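Long-range contacts in beta-xylanase (Caldicellulosiruptor kristjanssonii, PDB 7NWN), which probably binds plant cell-wall carbohydrate as the family 9 carbohydrate-binding module of a multimodular, heat-stable xylanase-glucuronoyl esterase: residues F97-F102 against F197-K201; D111-Y115 against D126-R132; F164-V168 against T180-D185. All blocks are in the same frame, centred on the assembly; numbering follows the deposited sequence.

Interaction 1: F97-F102 against F197-K201; sequences FLDENF and FGEIK. With CA (calcium ion), chain S.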
loop_
_atom_site.group_PDB
_atom_site.type_symbol
_atom_site.label_atom_id
_atom_site.label_comp_id
_atom_site.label_asym_id
_atom_site.label_seq_id
_atom_site.Cartn_x
_atom_site.Cartn_y
_atom_site.Cartn_z
ATOM N N PHE A 97 -3.580 1.659 4.180
ATOM C CA PHE A 97 -4.132 2.561 5.178
ATOM C C PHE A 97 -3.171 3.743 5.319
ATOM O O PHE A 97 -1.963 3.518 5.353
ATOM C CB PHE A 97 -4.158 1.818 6.518
ATOM C CG PHE A 97 -4.882 0.478 6.563
ATOM C CD1 PHE A 97 -4.300 -0.672 6.038
ATOM C CD2 PHE A 97 -6.130 0.373 7.178
ATOM C CE1 PHE A 97 -4.927 -1.908 6.156
ATOM C CE2 PHE A 97 -6.770 -0.862 7.310
ATOM C CZ PHE A 97 -6.162 -1.998 6.796
ATOM N N LEU A 98 -3.715 4.966 5.423
ATOM C CA LEU A 98 -2.888 6.153 5.618
ATOM C C LEU A 98 -3.534 7.100 6.646
ATOM O O LEU A 98 -4.731 7.401 6.560
ATOM C CB LEU A 98 -2.719 6.869 4.273
ATOM C CG LEU A 98 -1.578 7.897 4.206
ATOM C CD1 LEU A 98 -0.212 7.228 4.318
ATOM C CD2 LEU A 98 -1.697 8.719 2.914
ATOM N N ASP A 99 -2.721 7.549 7.614
ATOM C CA ASP A 99 -3.093 8.620 8.542
ATOM C C ASP A 99 -2.205 9.803 8.148
ATOM O O ASP A 99 -1.046 9.864 8.575
ATOM C CB ASP A 99 -2.852 8.151 9.983
ATOM C CG ASP A 99 -2.937 9.202 11.121
ATOM O OD1 ASP A 99 -3.431 10.345 10.903
ATOM O OD2 ASP A 99 -2.449 8.857 12.216
ATOM N N GLU A 100 -2.747 10.634 7.250
ATOM C CA GLU A 100 -1.959 11.618 6.513
ATOM C C GLU A 100 -1.477 12.724 7.455
ATOM O O GLU A 100 -0.338 13.158 7.337
ATOM C CB GLU A 100 -2.789 12.214 5.371
ATOM C CG GLU A 100 -1.958 12.973 4.357
ATOM C CD GLU A 100 -2.733 13.561 3.191
ATOM O OE1 GLU A 100 -3.945 13.325 3.077
ATOM O OE2 GLU A 100 -2.111 14.237 2.383
ATOM N N ASN A 101 -2.326 13.158 8.401
ATOM C CA ASN A 101 -1.908 14.207 9.335
ATOM C C ASN A 101 -1.120 13.632 10.507
ATOM O O ASN A 101 -0.610 14.392 11.302
ATOM C CB ASN A 101 -3.075 15.049 9.865
ATOM C CG ASN A 101 -3.887 15.721 8.772
ATOM O OD1 ASN A 101 -3.401 16.012 7.675
ATOM N ND2 ASN A 101 -5.160 15.943 9.039
ATOM N N PHE A 102 -1.013 12.305 10.635
ATOM C CA PHE A 102 -0.339 11.685 11.773
ATOM C C PHE A 102 -0.973 12.058 13.129
ATOM O O PHE A 102 -0.264 12.186 14.124
ATOM C CB PHE A 102 1.152 11.997 11.754
ATOM C CG PHE A 102 1.995 11.070 12.588
ATOM C CD1 PHE A 102 1.853 9.696 12.510
ATOM C CD2 PHE A 102 2.966 11.571 13.448
ATOM C CE1 PHE A 102 2.636 8.843 13.284
ATOM C CE2 PHE A 102 3.772 10.716 14.189
ATOM C CZ PHE A 102 3.603 9.351 14.118
ATOM N N PHE A 197 -1.618 1.928 13.184
ATOM C CA PHE A 197 -0.790 1.968 11.972
ATOM C C PHE A 197 0.668 2.090 12.397
ATOM O O PHE A 197 0.925 2.598 13.480
ATOM C CB PHE A 197 -1.087 3.212 11.133
ATOM C CG PHE A 197 -2.477 3.278 10.576
ATOM C CD1 PHE A 197 -3.354 2.210 10.741
ATOM C CD2 PHE A 197 -2.895 4.379 9.858
ATOM C CE1 PHE A 197 -4.637 2.265 10.226
ATOM C CE2 PHE A 197 -4.172 4.423 9.322
ATOM C CZ PHE A 197 -5.047 3.372 9.528
ATOM N N GLY A 198 1.612 1.655 11.557
ATOM C CA GLY A 198 3.014 2.016 11.709
ATOM C C GLY A 198 3.264 3.435 11.191
ATOM O O GLY A 198 2.317 4.208 10.979
ATOM N N GLU A 199 4.555 3.733 10.977
ATOM C CA GLU A 199 4.982 5.052 10.528
ATOM C C GLU A 199 5.800 4.944 9.246
ATOM O O GLU A 199 6.642 4.050 9.098
ATOM C CB GLU A 199 5.955 5.648 11.547
ATOM C CG GLU A 199 5.266 5.945 12.854
ATOM C CD GLU A 199 6.127 6.620 13.913
ATOM O OE1 GLU A 199 7.351 6.867 13.669
ATOM O OE2 GLU A 199 5.556 6.925 14.962
ATOM N N ILE A 200 5.578 5.929 8.370
ATOM C CA ILE A 200 6.498 6.182 7.287
ATOM C C ILE A 200 7.031 7.602 7.480
ATOM O O ILE A 200 6.281 8.523 7.799
ATOM C CB ILE A 200 5.787 6.007 5.915
ATOM C CG1 ILE A 200 4.572 6.929 5.748
ATOM C CG2 ILE A 200 5.435 4.534 5.737
ATOM C CD1 ILE A 200 3.884 6.883 4.367
ATOM N N LYS A 201 8.324 7.756 7.207
ATOM C CA LYS A 201 8.928 9.083 7.214
ATOM C C LYS A 201 9.551 9.322 5.838
ATOM O O LYS A 201 10.319 8.470 5.357
ATOM C CB LYS A 201 9.965 9.167 8.345
ATOM C CG LYS A 201 10.693 10.514 8.467
ATOM C CD LYS A 201 11.387 10.658 9.803
ATOM C CE LYS A 201 11.908 12.042 10.101
ATOM N NZ LYS A 201 13.223 11.862 10.750
HETATM CA CA CA S . -5.402 11.177 10.642
HETATM O O HOH W 1 -5.892 9.685 12.598
#
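Next to the calcium site that Asp99 helps to build, the ring of Phe197 packs against Phe97, Leu98 and Asp99 in a buried aromatic patch. Phe97 CB stands over one face of the Phe197 ring in a CH-pi contact, 3.9 Å from its centroid and 25° off the normal. The two rings meet obliquely, their planes 58° apart. Phe197 CD2 lies 3.8 Å from Asp99 CB, and the Asp99 backbone N meets the ring edge in plane. With CG beside the backbone N (chi1 -64°), the Phe197 ring lies against Phe97 CB. Asp99 OD1 ligates the calcium, while its OD2 accepts from Arg104 N. Farther along, Glu199 OE2 touches the edge of Phe102 at CZ (3.2 Å), the carboxylate turned almost perpendicular to the ring; Glu199 OE1 is bridged to Arg22. Leu98 CD1 and Ile200 CD1 meet at 4.1 Å, their side chains at right angles, and both residues also touch Leu70 of strand 69-77 in the opposing sheet. Strands 93-99 and 198-202 are not paired with each other: each pairs antiparallel with strand 161-171, which lies between them.

Interaction 2: D111-Y115 against D126-R132; sequences DDLHY and DAGDILR. With CA (calcium ion), chain S; EDO (1,2-ethanediol), chain I.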
loop_
_atom_site.group_PDB
_atom_site.type_symbol
_atom_site.label_atom_id
_atom_site.label_comp_id
_atom_site.label_asym_id
_atom_site.label_seq_id
_atom_site.Cartn_x
_atom_site.Cartn_y
_atom_site.Cartn_z
ATOM N N ASP A 111 -9.154 12.823 7.655
ATOM C CA ASP A 111 -7.981 12.667 6.816
ATOM C C ASP A 111 -7.516 11.194 6.705
ATOM O O ASP A 111 -6.454 10.944 6.133
ATOM C CB ASP A 111 -6.829 13.471 7.422
ATOM C CG ASP A 111 -6.314 12.809 8.692
ATOM O OD1 ASP A 111 -7.172 12.570 9.606
ATOM O OD2 ASP A 111 -5.086 12.431 8.721
ATOM N N ASP A 112 -8.206 10.228 7.350
ATOM C CA ASP A 112 -7.708 8.850 7.384
ATOM C C ASP A 112 -8.207 8.078 6.157
ATOM O O ASP A 112 -9.297 8.332 5.667
ATOM C CB ASP A 112 -8.011 8.153 8.710
ATOM C CG ASP A 112 -7.345 8.844 9.903
ATOM O OD1 ASP A 112 -6.137 9.128 9.814
ATOM O OD2 ASP A 112 -8.030 9.048 10.924
ATOM N N LEU A 113 -7.339 7.241 5.586
ATOM C CA LEU A 113 -7.665 6.568 4.325
ATOM C C LEU A 113 -7.522 5.064 4.522
ATOM O O LEU A 113 -6.575 4.598 5.173
ATOM C CB LEU A 113 -6.736 7.048 3.204
ATOM C CG LEU A 113 -6.647 8.575 2.978
ATOM C CD1 LEU A 113 -5.646 8.880 1.864
ATOM C CD2 LEU A 113 -8.002 9.214 2.665
ATOM N N HIS A 114 -8.449 4.337 3.881
ATOM C CA HIS A 114 -8.348 2.883 3.822
ATOM C C HIS A 114 -8.885 2.406 2.467
ATOM O O HIS A 114 -10.093 2.480 2.203
ATOM C CB HIS A 114 -9.069 2.251 5.031
ATOM C CG HIS A 114 -9.026 0.765 5.070
ATOM N ND1 HIS A 114 -9.925 0.017 5.801
ATOM C CD2 HIS A 114 -8.216 -0.119 4.449
ATOM C CE1 HIS A 114 -9.666 -1.253 5.650
ATOM N NE2 HIS A 114 -8.629 -1.365 4.823
ATOM N N TYR A 115 -7.943 1.974 1.624
ATOM C CA TYR A 115 -8.237 1.597 0.241
ATOM C C TYR A 115 -7.896 0.117 0.076
ATOM O O TYR A 115 -7.106 -0.417 0.855
ATOM C CB TYR A 115 -7.346 2.405 -0.706
ATOM C CG TYR A 115 -7.667 3.883 -0.755
ATOM C CD1 TYR A 115 -8.949 4.348 -1.005
ATOM C CD2 TYR A 115 -6.659 4.825 -0.598
ATOM C CE1 TYR A 115 -9.219 5.718 -1.054
ATOM C CE2 TYR A 115 -6.908 6.193 -0.706
ATOM C CZ TYR A 115 -8.200 6.647 -0.891
ATOM O OH TYR A 115 -8.441 7.996 -0.988
ATOM N N ASP A 126 -12.828 1.858 2.038
ATOM C CA ASP A 126 -13.554 1.829 3.309
ATOM C C ASP A 126 -13.509 3.195 4.032
ATOM O O ASP A 126 -14.241 3.429 5.001
ATOM C CB ASP A 126 -12.993 0.734 4.210
ATOM C CG ASP A 126 -13.194 -0.676 3.643
ATOM O OD1 ASP A 126 -13.856 -0.807 2.612
ATOM O OD2 ASP A 126 -12.623 -1.608 4.186
ATOM N N ALA A 127 -12.623 4.095 3.606
ATOM C CA ALA A 127 -12.504 5.425 4.200
ATOM C C ALA A 127 -11.659 6.262 3.247
ATOM O O ALA A 127 -10.551 5.832 2.874
ATOM C CB ALA A 127 -11.794 5.345 5.541
ATOM N N GLY A 128 -12.190 7.431 2.883
ATOM C CA GLY A 128 -11.515 8.419 2.057
ATOM C C GLY A 128 -12.041 8.405 0.629
ATOM O O GLY A 128 -12.644 7.447 0.182
ATOM N N ASP A 129 -11.780 9.487 -0.090
ATOM C CA ASP A 129 -12.242 9.715 -1.438
ATOM C C ASP A 129 -11.504 8.755 -2.397
ATOM O O ASP A 129 -10.275 8.805 -2.461
ATOM C CB ASP A 129 -11.971 11.206 -1.699
ATOM C CG ASP A 129 -12.349 11.619 -3.089
ATOM O OD1 ASP A 129 -12.991 10.797 -3.788
ATOM O OD2 ASP A 129 -11.970 12.750 -3.480
ATOM N N ILE A 130 -12.246 7.864 -3.093
ATOM C CA ILE A 130 -11.586 6.896 -3.970
ATOM C C ILE A 130 -10.992 7.589 -5.213
ATOM O O ILE A 130 -10.150 6.990 -5.873
ATOM C CB ILE A 130 -12.511 5.722 -4.376
ATOM C CG1 ILE A 130 -11.703 4.459 -4.785
ATOM C CG2 ILE A 130 -13.463 6.177 -5.460
ATOM C CD1 ILE A 130 -12.541 3.202 -4.943
ATOM N N LEU A 131 -11.395 8.846 -5.519
ATOM C CA LEU A 131 -10.813 9.624 -6.612
ATOM C C LEU A 131 -9.317 9.880 -6.411
ATOM O O LEU A 131 -8.643 10.218 -7.364
ATOM C CB LEU A 131 -11.558 10.955 -6.795
ATOM C CG LEU A 131 -12.821 10.872 -7.666
ATOM C CD1 LEU A 131 -13.833 9.857 -7.122
ATOM C CD2 LEU A 131 -13.488 12.230 -7.757
ATOM N N ARG A 132 -8.800 9.695 -5.196
ATOM C CA ARG A 132 -7.392 9.914 -4.902
ATOM C C ARG A 132 -6.560 8.674 -5.249
ATOM O O ARG A 132 -5.342 8.768 -5.242
ATOM C CB ARG A 132 -7.218 10.198 -3.405
ATOM C CG ARG A 132 -8.025 11.447 -2.999
ATOM C CD ARG A 132 -7.974 11.622 -1.487
ATOM N NE ARG A 132 -6.627 11.811 -1.011
ATOM C CZ ARG A 132 -6.303 12.173 0.213
ATOM N NH1 ARG A 132 -7.261 12.413 1.094
ATOM N NH2 ARG A 132 -5.033 12.348 0.544
HETATM CA CA CA S . -5.402 11.177 10.642
HETATM C C1 EDO I . -12.913 9.699 6.474
HETATM O O1 EDO I . -11.949 8.733 7.015
HETATM C C2 EDO I . -13.431 9.714 5.043
HETATM O O2 EDO I . -14.375 8.695 4.654
HETATM O O HOH W 2 -6.308 12.750 3.795
HETATM O O HOH W 1 -5.892 9.685 12.598
#
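His114 and Ala127 form an antiparallel hydrogen-bonded pair: His114 N gives a nearly straight bond to Ala127 O (2.8 Å, 170°), whereas the return bond from Ala127 N to His114 O is weak. Asp126 N also reaches His114 O, at 2.8 Å, so that Asp126 and Ala127 together face one residue in a classic beta bulge. Beside it the His114 and Asp126 side chains run the same way, with His114 CE1 3.3 Å from Asp126 OD2 and the ring and carboxylate planes nearly perpendicular. Their polar ends are held by other residues, His114 NE2 by Glu95 and Asp126 OD2 by Arg116. Tyr115 OH donates a very short bond to Asp129 O (2.5 Å) and touches Arg132 CB. Leu113 CD1 sits 3.7 Å above the centre of the Arg132 guanidinium, while Leu113 CD2 lies 3.7 Å from Gly128 CA. Any CB at residue 128 would clash with that methyl, and the backbone angles there also call for glycine.

Farther out, an Asx turn, Asp129 OD1 accepting from Leu131 N, leads into the 3-10 segment that carries Arg132. The guanidinium is fixed by Glu100 and Ala151 O through NH2, and by an in-plane water that NH1 shares with Asp111 O. At the start of segment 111-115, Asp111 grips the calcium through both carboxylate oxygens and Asp112 through OD1; Asp99 and Asp103 complete the protein ligands. A calcium-bound water donates to Asp112 OD2 (2.8 Å), which also accepts from Gln109 N. Four carboxylates round one ion imply that the metal offsets charges that would probably repel one another without it, tying the start of strand 112-118 to the end of strand 93-99.

Interaction 3: F164-V168 against T180-D185; sequences FEFQV and TINMFD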
loop_
_atom_site.group_PDB
_atom_site.type_symbol
_atom_site.label_atom_id
_atom_site.label_comp_id
_atom_site.label_asym_id
_atom_site.label_seq_id
_atom_site.Cartn_x
_atom_site.Cartn_y
_atom_site.Cartn_z
ATOM N N PHE A 164 0.844 4.598 8.504
ATOM C CA PHE A 164 0.648 3.754 7.337
ATOM C C PHE A 164 0.435 2.321 7.817
ATOM O O PHE A 164 1.147 1.871 8.710
ATOM C CB PHE A 164 1.907 3.873 6.461
ATOM C CG PHE A 164 1.956 2.955 5.272
ATOM C CD1 PHE A 164 1.293 3.302 4.101
ATOM C CD2 PHE A 164 2.628 1.752 5.343
ATOM C CE1 PHE A 164 1.309 2.433 3.023
ATOM C CE2 PHE A 164 2.606 0.873 4.264
ATOM C CZ PHE A 164 1.976 1.237 3.110
ATOM N N GLU A 165 -0.419 1.571 7.108
ATOM C CA GLU A 165 -0.473 0.116 7.234
ATOM C C GLU A 165 -0.637 -0.494 5.826
ATOM O O GLU A 165 -1.160 0.162 4.932
ATOM C CB GLU A 165 -1.599 -0.292 8.218
ATOM C CG GLU A 165 -1.885 -1.803 8.360
ATOM C CD GLU A 165 -0.759 -2.707 8.846
ATOM O OE1 GLU A 165 0.438 -2.503 8.467
ATOM O OE2 GLU A 165 -1.056 -3.652 9.618
ATOM N N PHE A 166 -0.174 -1.744 5.684
ATOM C CA PHE A 166 -0.295 -2.592 4.511
ATOM C C PHE A 166 -0.852 -3.957 4.959
ATOM O O PHE A 166 -0.361 -4.549 5.917
ATOM C CB PHE A 166 1.078 -2.740 3.839
ATOM C CG PHE A 166 1.050 -3.588 2.593
ATOM C CD1 PHE A 166 0.567 -3.090 1.386
ATOM C CD2 PHE A 166 1.446 -4.924 2.661
ATOM C CE1 PHE A 166 0.506 -3.912 0.268
ATOM C CE2 PHE A 166 1.374 -5.739 1.542
ATOM C CZ PHE A 166 0.900 -5.223 0.352
ATOM N N GLN A 167 -1.843 -4.462 4.224
ATOM C CA GLN A 167 -2.438 -5.772 4.467
ATOM C C GLN A 167 -2.679 -6.522 3.140
ATOM O O GLN A 167 -3.092 -5.938 2.142
ATOM C CB GLN A 167 -3.801 -5.590 5.141
ATOM C CG GLN A 167 -4.377 -6.909 5.664
ATOM C CD GLN A 167 -5.624 -6.616 6.471
ATOM O OE1 GLN A 167 -5.596 -5.928 7.505
ATOM N NE2 GLN A 167 -6.738 -7.119 5.981
ATOM N N VAL A 168 -2.473 -7.851 3.182
ATOM C CA VAL A 168 -2.899 -8.720 2.103
ATOM C C VAL A 168 -4.025 -9.581 2.655
ATOM O O VAL A 168 -3.857 -10.184 3.705
ATOM C CB VAL A 168 -1.727 -9.615 1.684
ATOM C CG1 VAL A 168 -2.132 -10.722 0.696
ATOM C CG2 VAL A 168 -0.565 -8.775 1.157
ATOM N N THR A 180 -4.702 -13.394 6.533
ATOM C CA THR A 180 -4.282 -12.022 6.347
ATOM C C THR A 180 -2.804 -11.953 6.622
ATOM O O THR A 180 -2.271 -12.761 7.388
ATOM C CB THR A 180 -5.013 -10.991 7.218
ATOM O OG1 THR A 180 -4.735 -11.300 8.586
ATOM C CG2 THR A 180 -6.490 -10.887 6.924
ATOM N N ILE A 181 -2.163 -11.011 5.924
ATOM C CA ILE A 181 -0.791 -10.632 6.216
ATOM C C ILE A 181 -0.769 -9.129 6.478
ATOM O O ILE A 181 -1.383 -8.372 5.723
ATOM C CB ILE A 181 0.140 -11.016 5.060
ATOM C CG1 ILE A 181 -0.184 -12.415 4.507
ATOM C CG2 ILE A 181 1.599 -10.898 5.512
ATOM C CD1 ILE A 181 0.737 -12.851 3.378
ATOM N N ASN A 182 -0.091 -8.725 7.562
ATOM C CA ASN A 182 0.002 -7.324 7.932
ATOM C C ASN A 182 1.462 -6.910 8.121
ATOM O O ASN A 182 2.306 -7.749 8.433
ATOM C CB ASN A 182 -0.791 -6.986 9.186
ATOM C CG ASN A 182 -2.264 -6.951 8.881
ATOM O OD1 ASN A 182 -2.878 -8.024 8.759
ATOM N ND2 ASN A 182 -2.792 -5.749 8.676
ATOM N N MET A 183 1.734 -5.621 7.881
ATOM C CA MET A 183 3.077 -5.086 8.078
ATOM C C MET A 183 3.252 -4.782 9.581
ATOM O O MET A 183 4.221 -5.240 10.175
ATOM C CB MET A 183 3.334 -3.818 7.224
ATOM C CG MET A 183 4.766 -3.256 7.374
ATOM S SD MET A 183 5.981 -4.426 6.816
ATOM C CE MET A 183 7.290 -4.094 7.988
ATOM N N PHE A 184 2.293 -4.054 10.161
ATOM C CA PHE A 184 2.423 -3.391 11.455
ATOM C C PHE A 184 1.389 -3.852 12.504
ATOM O O PHE A 184 1.755 -4.048 13.644
ATOM C CB PHE A 184 2.326 -1.874 11.279
ATOM C CG PHE A 184 3.515 -1.272 10.578
ATOM C CD1 PHE A 184 4.811 -1.459 11.070
ATOM C CD2 PHE A 184 3.346 -0.527 9.409
ATOM C CE1 PHE A 184 5.915 -0.895 10.429
ATOM C CE2 PHE A 184 4.451 0.059 8.797
ATOM C CZ PHE A 184 5.733 -0.142 9.287
ATOM N N ASP A 185 0.102 -3.990 12.162
ATOM C CA ASP A 185 -0.910 -4.308 13.161
ATOM C C ASP A 185 -1.125 -5.823 13.286
ATOM O O ASP A 185 -1.451 -6.505 12.313
ATOM C CB ASP A 185 -2.231 -3.625 12.811
ATOM C CG ASP A 185 -3.376 -4.037 13.732
ATOM O OD1 ASP A 185 -3.109 -4.177 14.981
ATOM O OD2 ASP A 185 -4.531 -4.153 13.219
HETATM O O HOH W 3 -5.304 -7.887 9.966
#
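The carboxylate of Glu165 lies against the turn from Asn182 to Asp185 and gathers its donors. OE1 accepts from Phe184 N (3.0 Å) through its syn lone pair and, from above the carboxylate plane, from Phe166 N. OE2 takes Asn182 ND2 (2.9 Å) and Asp185 N (2.8 Å) from opposite faces of that plane. A bend at chi2 (60°) turns the chain of Glu165 across the Asn182 side chain and so sets the carboxylate over the turn. The four bonds would probably favour the charged form. A leucine in its place would offer no acceptor, and would probably leave the N-H groups of Phe184 and Asp185 without their mates and the turn less firmly held. Asn182 ND2 spends its other N-H on Gln167 OE1 (3.0 Å), while Gln167 NE2 bonds Asn169 OD1; both partners of ND2 lie near its amide plane, which fixes the amide's rotation.

These residues belong to the beta hairpin of strands 161-171 and 177-182. Gln167 and Asn182 are a non-hydrogen-bonded pair, while Val168 and Ile181 exchange two backbone bonds. Val168 CB and Ile181 CB meet at 4.1 Å, and Val168 packs on Ala59 of strand 58-66. Where the strand ends, Met183 N still bonds Phe166 O (3.1 Å). The Phe184 ring has Met183 CG over the centre of one face, and its CD2 touches Phe164 O at 3.3 Å.

Overall arrangement
All three contacts reach one mixed sheet of the beta sandwich. Interactions 1 and 3 are buried; strand 161-171 of interaction 3 lies between the two strands of interaction 1, bonded to strand 93-99 through Phe97 N and Glu165 O, and probably to strand 198-202 through Phe164 N and Gly198 O. Interaction 2 is partly buried; it adjoins interaction 1 by the bond of Leu113 N to Leu98 O and through the common calcium, but does not touch interaction 3. The chemistry follows position: aromatic and aliphatic packing between strands not paired with each other in interaction 1, a buried carboxylate capturing turn donors in interaction 3, and metal, bulge and arginine contacts where 111-115 meets 126-132 nearer the surface.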